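Local coordinates for response regulator receiver (Brucella melitensis biovar Abortus, PDB 4G97), which probably acts as a phosphorylation-controlled regulator of the bacterial general stress response, joining a sigma-factor-like domain to a receiver domain within one polypeptide, at residues D147-M153 and G168-T172; F99-V104 and D244-L249; Y13-S18 and L56-C61. All coordinates share one frame; numbering follows the deposited sequence.

Interaction 1. Residues D147-M153 and G168-T172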
loop_
_atom_site.group_PDB
_atom_site.type_symbol
_atom_site.label_atom_id
_atom_site.label_comp_id
_atom_site.label_asym_id
_atom_site.label_seq_id
_atom_site.Cartn_x
_atom_site.Cartn_y
_atom_site.Cartn_z
ATOM N N ASP A 147 1.406 -15.079 -12.886
ATOM C CA ASP A 147 1.840 -16.283 -13.626
ATOM C C ASP A 147 2.390 -17.428 -12.755
ATOM O O ASP A 147 2.402 -18.562 -13.224
ATOM C CB ASP A 147 2.856 -15.926 -14.728
ATOM C CG ASP A 147 4.178 -15.370 -14.223
ATOM O OD1 ASP A 147 4.205 -14.807 -13.099
ATOM O OD2 ASP A 147 5.176 -15.465 -14.962
ATOM N N GLU A 148 2.878 -17.136 -11.533
ATOM C CA GLU A 148 3.430 -18.152 -10.619
ATOM C C GLU A 148 2.301 -18.831 -9.839
ATOM O O GLU A 148 1.706 -18.201 -8.954
ATOM C CB GLU A 148 4.489 -17.567 -9.662
ATOM C CG GLU A 148 5.920 -17.598 -10.184
ATOM C CD GLU A 148 6.437 -18.916 -10.745
ATOM O OE1 GLU A 148 6.329 -19.958 -10.057
ATOM O OE2 GLU A 148 6.947 -18.902 -11.890
ATOM N N PRO A 149 1.972 -20.103 -10.181
ATOM C CA PRO A 149 0.823 -20.757 -9.546
ATOM C C PRO A 149 0.748 -20.710 -8.029
ATOM O O PRO A 149 -0.318 -20.383 -7.497
ATOM C CB PRO A 149 0.846 -22.158 -10.147
ATOM C CG PRO A 149 1.449 -21.945 -11.507
ATOM C CD PRO A 149 2.542 -20.965 -11.243
ATOM N N LEU A 150 1.872 -20.947 -7.332
ATOM C CA LEU A 150 1.872 -20.904 -5.871
ATOM C C LEU A 150 1.598 -19.500 -5.323
ATOM O O LEU A 150 0.885 -19.377 -4.331
ATOM C CB LEU A 150 3.158 -21.535 -5.294
ATOM C CG LEU A 150 3.310 -21.612 -3.777
ATOM C CD1 LEU A 150 2.271 -22.528 -3.162
ATOM C CD2 LEU A 150 4.700 -22.115 -3.410
ATOM N N ILE A 151 2.128 -18.446 -5.979
ATOM C CA ILE A 151 1.866 -17.056 -5.561
ATOM C C ILE A 151 0.368 -16.757 -5.809
ATOM O O ILE A 151 -0.295 -16.269 -4.903
ATOM C CB ILE A 151 2.805 -16.021 -6.254
ATOM C CG1 ILE A 151 4.289 -16.343 -5.944
ATOM C CG2 ILE A 151 2.454 -14.570 -5.805
ATOM C CD1 ILE A 151 5.356 -15.625 -6.862
ATOM N N ALA A 152 -0.155 -17.117 -7.007
ATOM C CA ALA A 152 -1.565 -16.929 -7.416
ATOM C C ALA A 152 -2.533 -17.572 -6.402
ATOM O O ALA A 152 -3.492 -16.919 -5.986
ATOM C CB ALA A 152 -1.787 -17.508 -8.809
ATOM N N MET A 153 -2.223 -18.814 -5.941
ATOM C CA MET A 153 -3.044 -19.527 -4.953
ATOM C C MET A 153 -2.951 -18.924 -3.576
ATOM O O MET A 153 -3.956 -18.904 -2.869
ATOM C CB MET A 153 -2.725 -21.037 -4.897
ATOM C CG MET A 153 -3.060 -21.795 -6.163
ATOM S SD MET A 153 -4.737 -21.500 -6.795
ATOM C CE MET A 153 -4.418 -21.570 -8.548
ATOM N N GLY A 168 -11.158 -14.990 -11.309
ATOM C CA GLY A 168 -10.204 -15.718 -12.128
ATOM C C GLY A 168 -8.782 -15.222 -11.945
ATOM O O GLY A 168 -8.537 -14.204 -11.284
ATOM N N ILE A 169 -7.843 -15.970 -12.540
ATOM C CA ILE A 169 -6.409 -15.726 -12.510
ATOM C C ILE A 169 -5.940 -15.604 -13.939
ATOM O O ILE A 169 -6.054 -16.561 -14.707
ATOM C CB ILE A 169 -5.647 -16.835 -11.715
ATOM C CG1 ILE A 169 -6.076 -16.842 -10.217
ATOM C CG2 ILE A 169 -4.133 -16.644 -11.840
ATOM C CD1 ILE A 169 -5.659 -18.029 -9.417
ATOM N N ALA A 170 -5.432 -14.426 -14.306
ATOM C CA ALA A 170 -4.882 -14.183 -15.642
ATOM C C ALA A 170 -3.345 -14.313 -15.565
ATOM O O ALA A 170 -2.738 -13.802 -14.627
ATOM C CB ALA A 170 -5.269 -12.805 -16.114
ATOM N N ARG A 171 -2.734 -15.040 -16.518
ATOM C CA ARG A 171 -1.286 -15.273 -16.564
ATOM C C ARG A 171 -0.567 -14.343 -17.561
ATOM O O ARG A 171 0.634 -14.109 -17.421
ATOM C CB ARG A 171 -0.970 -16.762 -16.855
ATOM C CG ARG A 171 -1.753 -17.782 -16.010
ATOM C CD ARG A 171 -1.040 -18.190 -14.732
ATOM N NE ARG A 171 -1.861 -19.059 -13.878
ATOM C CZ ARG A 171 -1.652 -19.263 -12.577
ATOM N NH1 ARG A 171 -0.655 -18.642 -11.951
ATOM N NH2 ARG A 171 -2.446 -20.077 -11.890
ATOM N N THR A 172 -1.296 -13.812 -18.559
ATOM C CA THR A 172 -0.735 -12.910 -19.588
ATOM C C THR A 172 -1.589 -11.654 -19.702
ATOM O O THR A 172 -2.669 -11.615 -19.118
ATOM C CB THR A 172 -0.658 -13.609 -20.971
ATOM O OG1 THR A 172 -1.931 -13.527 -21.621
ATOM C CG2 THR A 172 -0.189 -15.053 -20.892
#

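Interaction 2. Residues F99-V104 and D244-L249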
loop_
_atom_site.group_PDB
_atom_site.type_symbol
_atom_site.label_atom_id
_atom_site.label_comp_id
_atom_site.label_asym_id
_atom_site.label_seq_id
_atom_site.Cartn_x
_atom_site.Cartn_y
_atom_site.Cartn_z
ATOM N N PHE A 99 -1.615 -0.321 12.076
ATOM C CA PHE A 99 -1.631 -1.592 11.351
ATOM C C PHE A 99 -0.702 -1.554 10.139
ATOM O O PHE A 99 0.017 -2.536 9.883
ATOM C CB PHE A 99 -3.070 -1.960 10.936
ATOM C CG PHE A 99 -3.258 -3.444 10.719
ATOM C CD1 PHE A 99 -3.646 -4.272 11.767
ATOM C CD2 PHE A 99 -3.043 -4.014 9.470
ATOM C CE1 PHE A 99 -3.790 -5.651 11.571
ATOM C CE2 PHE A 99 -3.195 -5.392 9.275
ATOM C CZ PHE A 99 -3.576 -6.198 10.324
ATOM N N LEU A 100 -0.672 -0.408 9.419
ATOM C CA LEU A 100 0.195 -0.252 8.249
ATOM C C LEU A 100 1.669 -0.371 8.650
ATOM O O LEU A 100 2.399 -1.114 8.010
ATOM C CB LEU A 100 -0.076 1.055 7.478
ATOM C CG LEU A 100 -1.393 1.131 6.651
ATOM C CD1 LEU A 100 -1.496 2.455 5.956
ATOM C CD2 LEU A 100 -1.471 0.034 5.582
ATOM N N LEU A 101 2.076 0.285 9.744
ATOM C CA LEU A 101 3.463 0.247 10.250
ATOM C C LEU A 101 3.952 -1.148 10.562
ATOM O O LEU A 101 5.120 -1.448 10.320
ATOM C CB LEU A 101 3.642 1.158 11.489
ATOM C CG LEU A 101 3.576 2.670 11.234
ATOM C CD1 LEU A 101 3.390 3.422 12.531
ATOM C CD2 LEU A 101 4.782 3.166 10.439
ATOM N N VAL A 102 3.069 -1.998 11.106
ATOM C CA VAL A 102 3.416 -3.372 11.435
ATOM C C VAL A 102 3.209 -4.319 10.251
ATOM O O VAL A 102 4.166 -4.972 9.842
ATOM C CB VAL A 102 2.787 -3.892 12.772
ATOM C CG1 VAL A 102 3.333 -3.130 13.974
ATOM C CG2 VAL A 102 1.268 -3.811 12.753
ATOM N N ALA A 103 1.978 -4.381 9.684
ATOM C CA ALA A 103 1.641 -5.303 8.581
ATOM C C ALA A 103 2.298 -4.966 7.274
ATOM O O ALA A 103 2.711 -5.881 6.562
ATOM C CB ALA A 103 0.141 -5.382 8.388
ATOM N N VAL A 104 2.408 -3.672 6.927
ATOM C CA VAL A 104 3.048 -3.336 5.645
ATOM C C VAL A 104 4.512 -2.950 5.814
ATOM O O VAL A 104 5.347 -3.386 5.029
ATOM C CB VAL A 104 2.261 -2.250 4.867
ATOM C CG1 VAL A 104 2.909 -1.939 3.512
ATOM C CG2 VAL A 104 0.791 -2.638 4.700
ATOM N N ASP A 244 -0.613 -10.683 5.881
ATOM C CA ASP A 244 -1.108 -9.481 6.562
ATOM C C ASP A 244 -0.831 -8.190 5.765
ATOM O O ASP A 244 -1.594 -7.225 5.893
ATOM C CB ASP A 244 -0.513 -9.356 7.977
ATOM C CG ASP A 244 -1.216 -10.208 9.018
ATOM O OD1 ASP A 244 -2.076 -11.035 8.631
ATOM O OD2 ASP A 244 -0.932 -10.027 10.219
ATOM N N MET A 245 0.250 -8.172 4.953
ATOM C CA MET A 245 0.588 -7.038 4.089
ATOM C C MET A 245 -0.510 -6.895 3.020
ATOM O O MET A 245 -0.986 -5.790 2.779
ATOM C CB MET A 245 1.987 -7.203 3.454
ATOM C CG MET A 245 2.335 -6.080 2.493
ATOM S SD MET A 245 3.871 -6.355 1.585
ATOM C CE MET A 245 5.052 -5.959 2.847
ATOM N N VAL A 246 -0.924 -8.023 2.428
ATOM C CA VAL A 246 -1.990 -8.125 1.415
ATOM C C VAL A 246 -3.331 -7.691 2.023
ATOM O O VAL A 246 -4.017 -6.832 1.468
ATOM C CB VAL A 246 -2.058 -9.555 0.824
ATOM C CG1 VAL A 246 -3.285 -9.723 -0.064
ATOM C CG2 VAL A 246 -0.784 -9.875 0.039
ATOM N N LYS A 247 -3.673 -8.261 3.172
ATOM C CA LYS A 247 -4.881 -7.944 3.928
ATOM C C LYS A 247 -4.993 -6.420 4.175
ATOM O O LYS A 247 -6.048 -5.822 3.914
ATOM C CB LYS A 247 -4.830 -8.718 5.252
ATOM C CG LYS A 247 -5.960 -8.418 6.223
ATOM C CD LYS A 247 -6.014 -9.446 7.346
ATOM C CE LYS A 247 -5.274 -9.035 8.593
ATOM N NZ LYS A 247 -5.271 -10.121 9.612
ATOM N N ALA A 248 -3.890 -5.807 4.658
ATOM C CA ALA A 248 -3.808 -4.384 4.966
ATOM C C ALA A 248 -3.997 -3.524 3.750
ATOM O O ALA A 248 -4.714 -2.533 3.828
ATOM C CB ALA A 248 -2.468 -4.060 5.612
ATOM N N LEU A 249 -3.336 -3.869 2.638
ATOM C CA LEU A 249 -3.429 -3.067 1.430
ATOM C C LEU A 249 -4.779 -3.186 0.731
ATOM O O LEU A 249 -5.262 -2.187 0.220
ATOM C CB LEU A 249 -2.250 -3.274 0.502
ATOM C CG LEU A 249 -0.907 -2.798 1.088
ATOM C CD1 LEU A 249 0.240 -3.311 0.258
ATOM C CD2 LEU A 249 -0.861 -1.271 1.229
#

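Interaction 3. Residues Y13-S18 and L56-C61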
loop_
_atom_site.group_PDB
_atom_site.type_symbol
_atom_site.label_atom_id
_atom_site.label_comp_id
_atom_site.label_asym_id
_atom_site.label_seq_id
_atom_site.Cartn_x
_atom_site.Cartn_y
_atom_site.Cartn_z
ATOM N N TYR A 13 10.504 3.210 0.993
ATOM C CA TYR A 13 9.496 2.609 1.865
ATOM C C TYR A 13 8.623 3.629 2.572
ATOM O O TYR A 13 7.487 3.311 2.940
ATOM C CB TYR A 13 10.115 1.596 2.852
ATOM C CG TYR A 13 10.614 0.336 2.177
ATOM C CD1 TYR A 13 10.075 -0.092 0.963
ATOM C CD2 TYR A 13 11.595 -0.456 2.766
ATOM C CE1 TYR A 13 10.536 -1.237 0.330
ATOM C CE2 TYR A 13 12.058 -1.614 2.144
ATOM C CZ TYR A 13 11.530 -1.993 0.920
ATOM O OH TYR A 13 11.946 -3.142 0.295
ATOM N N LEU A 14 9.152 4.835 2.806
ATOM C CA LEU A 14 8.354 5.883 3.441
ATOM C C LEU A 14 7.280 6.360 2.451
ATOM O O LEU A 14 6.156 6.623 2.870
ATOM C CB LEU A 14 9.229 7.031 3.956
ATOM C CG LEU A 14 8.489 8.218 4.612
ATOM C CD1 LEU A 14 7.917 7.846 5.963
ATOM C CD2 LEU A 14 9.403 9.447 4.720
ATOM N N ARG A 15 7.611 6.419 1.132
ATOM C CA ARG A 15 6.635 6.738 0.072
ATOM C C ARG A 15 5.576 5.623 0.027
ATOM O O ARG A 15 4.407 5.934 -0.098
ATOM C CB ARG A 15 7.317 6.875 -1.311
ATOM C CG ARG A 15 8.144 8.148 -1.426
ATOM C CD ARG A 15 8.696 8.418 -2.810
ATOM N NE ARG A 15 9.744 9.438 -2.721
ATOM C CZ ARG A 15 11.046 9.179 -2.617
ATOM N NH1 ARG A 15 11.492 7.932 -2.691
ATOM N NH2 ARG A 15 11.913 10.165 -2.488
ATOM N N ARG A 16 5.975 4.329 0.154
ATOM C CA ARG A 16 5.010 3.226 0.163
ATOM C C ARG A 16 3.982 3.460 1.287
ATOM O O ARG A 16 2.760 3.445 1.043
ATOM C CB ARG A 16 5.710 1.870 0.353
ATOM C CG ARG A 16 4.698 0.702 0.423
ATOM C CD ARG A 16 5.346 -0.637 0.726
ATOM N NE ARG A 16 6.122 -0.569 1.967
ATOM C CZ ARG A 16 7.098 -1.401 2.301
ATOM N NH1 ARG A 16 7.410 -2.417 1.511
ATOM N NH2 ARG A 16 7.768 -1.225 3.429
ATOM N N PHE A 17 4.495 3.745 2.501
ATOM C CA PHE A 17 3.681 4.036 3.672
ATOM C C PHE A 17 2.788 5.271 3.418
ATOM O O PHE A 17 1.582 5.194 3.638
ATOM C CB PHE A 17 4.592 4.256 4.886
ATOM C CG PHE A 17 3.886 4.665 6.156
ATOM C CD1 PHE A 17 3.010 3.790 6.802
ATOM C CD2 PHE A 17 4.127 5.908 6.738
ATOM C CE1 PHE A 17 2.357 4.173 7.974
ATOM C CE2 PHE A 17 3.488 6.276 7.925
ATOM C CZ PHE A 17 2.598 5.408 8.525
ATOM N N SER A 18 3.375 6.379 2.901
ATOM C CA SER A 18 2.660 7.628 2.633
ATOM C C SER A 18 1.519 7.443 1.619
ATOM O O SER A 18 0.433 7.949 1.854
ATOM C CB SER A 18 3.625 8.697 2.159
ATOM O OG SER A 18 3.012 9.974 2.228
ATOM N N LEU A 56 12.986 8.742 10.792
ATOM C CA LEU A 56 12.429 9.278 9.555
ATOM C C LEU A 56 10.898 9.153 9.563
ATOM O O LEU A 56 10.220 10.123 9.246
ATOM C CB LEU A 56 13.038 8.590 8.317
ATOM C CG LEU A 56 12.565 9.053 6.925
ATOM C CD1 LEU A 56 12.881 10.530 6.672
ATOM C CD2 LEU A 56 13.186 8.220 5.823
ATOM N N TYR A 57 10.365 7.967 9.930
ATOM C CA TYR A 57 8.920 7.701 9.971
ATOM C C TYR A 57 8.229 8.520 11.053
ATOM O O TYR A 57 7.101 8.983 10.836
ATOM C CB TYR A 57 8.661 6.219 10.202
ATOM C CG TYR A 57 8.675 5.385 8.943
ATOM C CD1 TYR A 57 9.870 5.077 8.301
ATOM C CD2 TYR A 57 7.491 4.894 8.395
ATOM C CE1 TYR A 57 9.890 4.277 7.158
ATOM C CE2 TYR A 57 7.500 4.091 7.260
ATOM C CZ TYR A 57 8.702 3.759 6.663
ATOM O OH TYR A 57 8.712 2.947 5.560
ATOM N N ARG A 58 8.920 8.712 12.213
ATOM C CA ARG A 58 8.463 9.541 13.348
ATOM C C ARG A 58 8.305 11.001 12.909
ATOM O O ARG A 58 7.272 11.619 13.165
ATOM C CB ARG A 58 9.448 9.427 14.538
ATOM C CG ARG A 58 8.932 10.103 15.794
ATOM C CD ARG A 58 9.767 9.736 16.984
ATOM N NE ARG A 58 9.552 10.690 18.067
ATOM C CZ ARG A 58 10.286 10.752 19.170
ATOM N NH1 ARG A 58 11.300 9.909 19.351
ATOM N NH2 ARG A 58 10.019 11.658 20.101
ATOM N N LEU A 59 9.315 11.542 12.206
ATOM C CA LEU A 59 9.258 12.894 11.656
ATOM C C LEU A 59 8.080 12.991 10.696
ATOM O O LEU A 59 7.285 13.929 10.807
ATOM C CB LEU A 59 10.571 13.214 10.930
ATOM C CG LEU A 59 10.682 14.553 10.202
ATOM C CD1 LEU A 59 10.521 15.723 11.157
ATOM C CD2 LEU A 59 12.029 14.653 9.514
ATOM N N PHE A 60 7.944 12.008 9.765
ATOM C CA PHE A 60 6.813 11.994 8.829
ATOM C C PHE A 60 5.481 12.026 9.595
ATOM O O PHE A 60 4.657 12.891 9.316
ATOM C CB PHE A 60 6.877 10.775 7.884
ATOM C CG PHE A 60 5.699 10.705 6.938
ATOM C CD1 PHE A 60 4.518 10.071 7.317
ATOM C CD2 PHE A 60 5.747 11.328 5.691
ATOM C CE1 PHE A 60 3.416 10.050 6.466
ATOM C CE2 PHE A 60 4.654 11.282 4.831
ATOM C CZ PHE A 60 3.490 10.656 5.231
ATOM N N CYS A 61 5.267 11.081 10.532
ATOM C CA CYS A 61 4.032 11.012 11.328
ATOM C C CYS A 61 3.772 12.263 12.184
ATOM O O CYS A 61 2.618 12.662 12.305
ATOM C CB CYS A 61 3.949 9.731 12.148
ATOM S SG CYS A 61 3.863 8.215 11.155
#

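Interaction 1. Residues D147-M153 and G168-T172
Within the first beta-alpha-beta unit of the receiver domain, Arg171, one residue past the end of strand 165-170, reaches back past Asp147 to Pro149 at the start of helix 149-161. The bend at chi2 (-92°) turns the chain across the loop, and the methylene CD of Arg171 comes within 3.6 Å of Asp147 CA. The guanidinium then lies between two apolar groups: Ile169 CG2 sits 3.7 Å above the centre of one face, and Pro149 CG approaches the opposite face, 3.9 Å from Arg171 NH1. Ala152 CB meets NH1 obliquely from the Ile169 side, at 3.5 Å. Among the backbone atoms, the carbonyl O of Asp147 is 3.3 Å from Arg171 NH1. The Asp147 carboxylate points elsewhere, and its OD1 stays 6.3 Å from NH1, so the two side chains form no salt bridge.

The parallel strands 141-145 and 165-170 are joined through helix 149-161 in the crossover of a CheY-like fold, and this contact fastens the first turn of that helix to the end of the second strand. Ile169 supplies the apolar part: CG2 packs on Ala152 CB, while CD1 touches Met153 CE at 3.9 Å, the two longer side chains crossing at about a right angle. Glu148 occupies the N-cap position of helix 149-161, and its carbonyl O accepts the amide of Ala152 (N to O, 2.9 Å). On the strand side, Arg171 N is bound by Glu175 OE1, and the side chain of Thr172 caps the following helix by accepting the amide of Glu175.

Interaction 2. Residues F99-V104 and D244-L249
Ala248 presents its single methyl to helix 94-104 as a knob, seated in a hole formed by Phe99, Leu100, Ala103 and Val104. Its CB meets Val104 CG2 at 3.7 Å and faces the edge of the Phe99 ring, lying in the ring plane 3.9 Å from CD2. Phe99 holds its CG trans to the backbone N (chi1 -156°), which carries the ring toward helix 243-265, its edge turned to Ala248. There the ring crosses the Lys247 chain at about a right angle, with Phe99 CZ 3.7 Å from Lys247 CE. The ammonium end of Lys247 folds back to Asp244 in a long, weak salt bridge within the same helix.

Beyond Ala248, the CG2 branch of Val104 also packs on Leu249 CG, again with the two side chains at roughly a right angle. Ala103 CB comes within 3.6 Å of Asp244 O, a small side chain allowing close approach of the backbones. Met245 lies against the C-terminal end of segment 99-104: its CB is 3.5 Å from Ala103 O and its CE 3.4 Å from Val104 O.

The axes approach to 8.5 Å and run in broadly opposed directions, 144° between them. This is a single knob-into-hole contact at an interdomain interface: the last helix of the receiver domain lies against the sigma-like domain, an association consistent with the closed form of PhyR proteins.

Interaction 3. Residues Y13-S18 and L56-C61
The hydroxyl of Tyr57, whose OH lies 2.9 Å from the carbonyl O of Tyr13, is gripped by hydrogen bonds with Glu105 OE1 and Arg53 NH2, which fix the end of a buried ring. Leu14 CD1 stands over the face of that ring in a CH-pi contact, 3.8 Å from the Tyr57 centroid and only 9° off its normal. With CG opposite the backbone N, Leu14 extends straight at helix 52-64, so that CD1 also touches Phe60 CB while CD2 meets Leu56 CG at 3.9 Å.

Phe17 completes an aromatic cluster with Tyr57 and Phe60. Its ring is inclined to both, the Tyr57 plane at 47° with centroids 5.5 Å apart. At the Phe17 edge lies the sulfur of Cys61, 3.8 Å from SG to CE2. Ser18 OG approaches Phe60 CZ closely, at 3.1 Å, but finds its hydrogen-bond acceptor in Gly28 O.

The two segments run in the same general direction, inclined by 34°, in the helical sigma2 region. Helix 25-41 flanks the pair at Ser18 and Phe60, helix 94-104 packs on Phe17 and Tyr57, and helix 109-116 touches Tyr57 and Cys61 through Ile115.

From the N terminus, interaction 3 closes the first loop, bringing helix 52-64 back to helix 11-22 around helix 25-41. The chain then enters helix 94-104, where interaction 2 opens a much longer loop that ends only at helix 243-265. Interaction 1 lies entirely within this loop and closes a short one, from helix 149-161 to the end of strand 165-170; no loops cross. Interactions 2 and 3 touch, Leu101 CD2 meeting Phe17 CE1 at 3.6 Å, so the packing continues from the sigma2 helices through helix 94-104 to helix 243-265. Interaction 1 stands apart at the receiver surface, its centre about 22 Å from that of interaction 2.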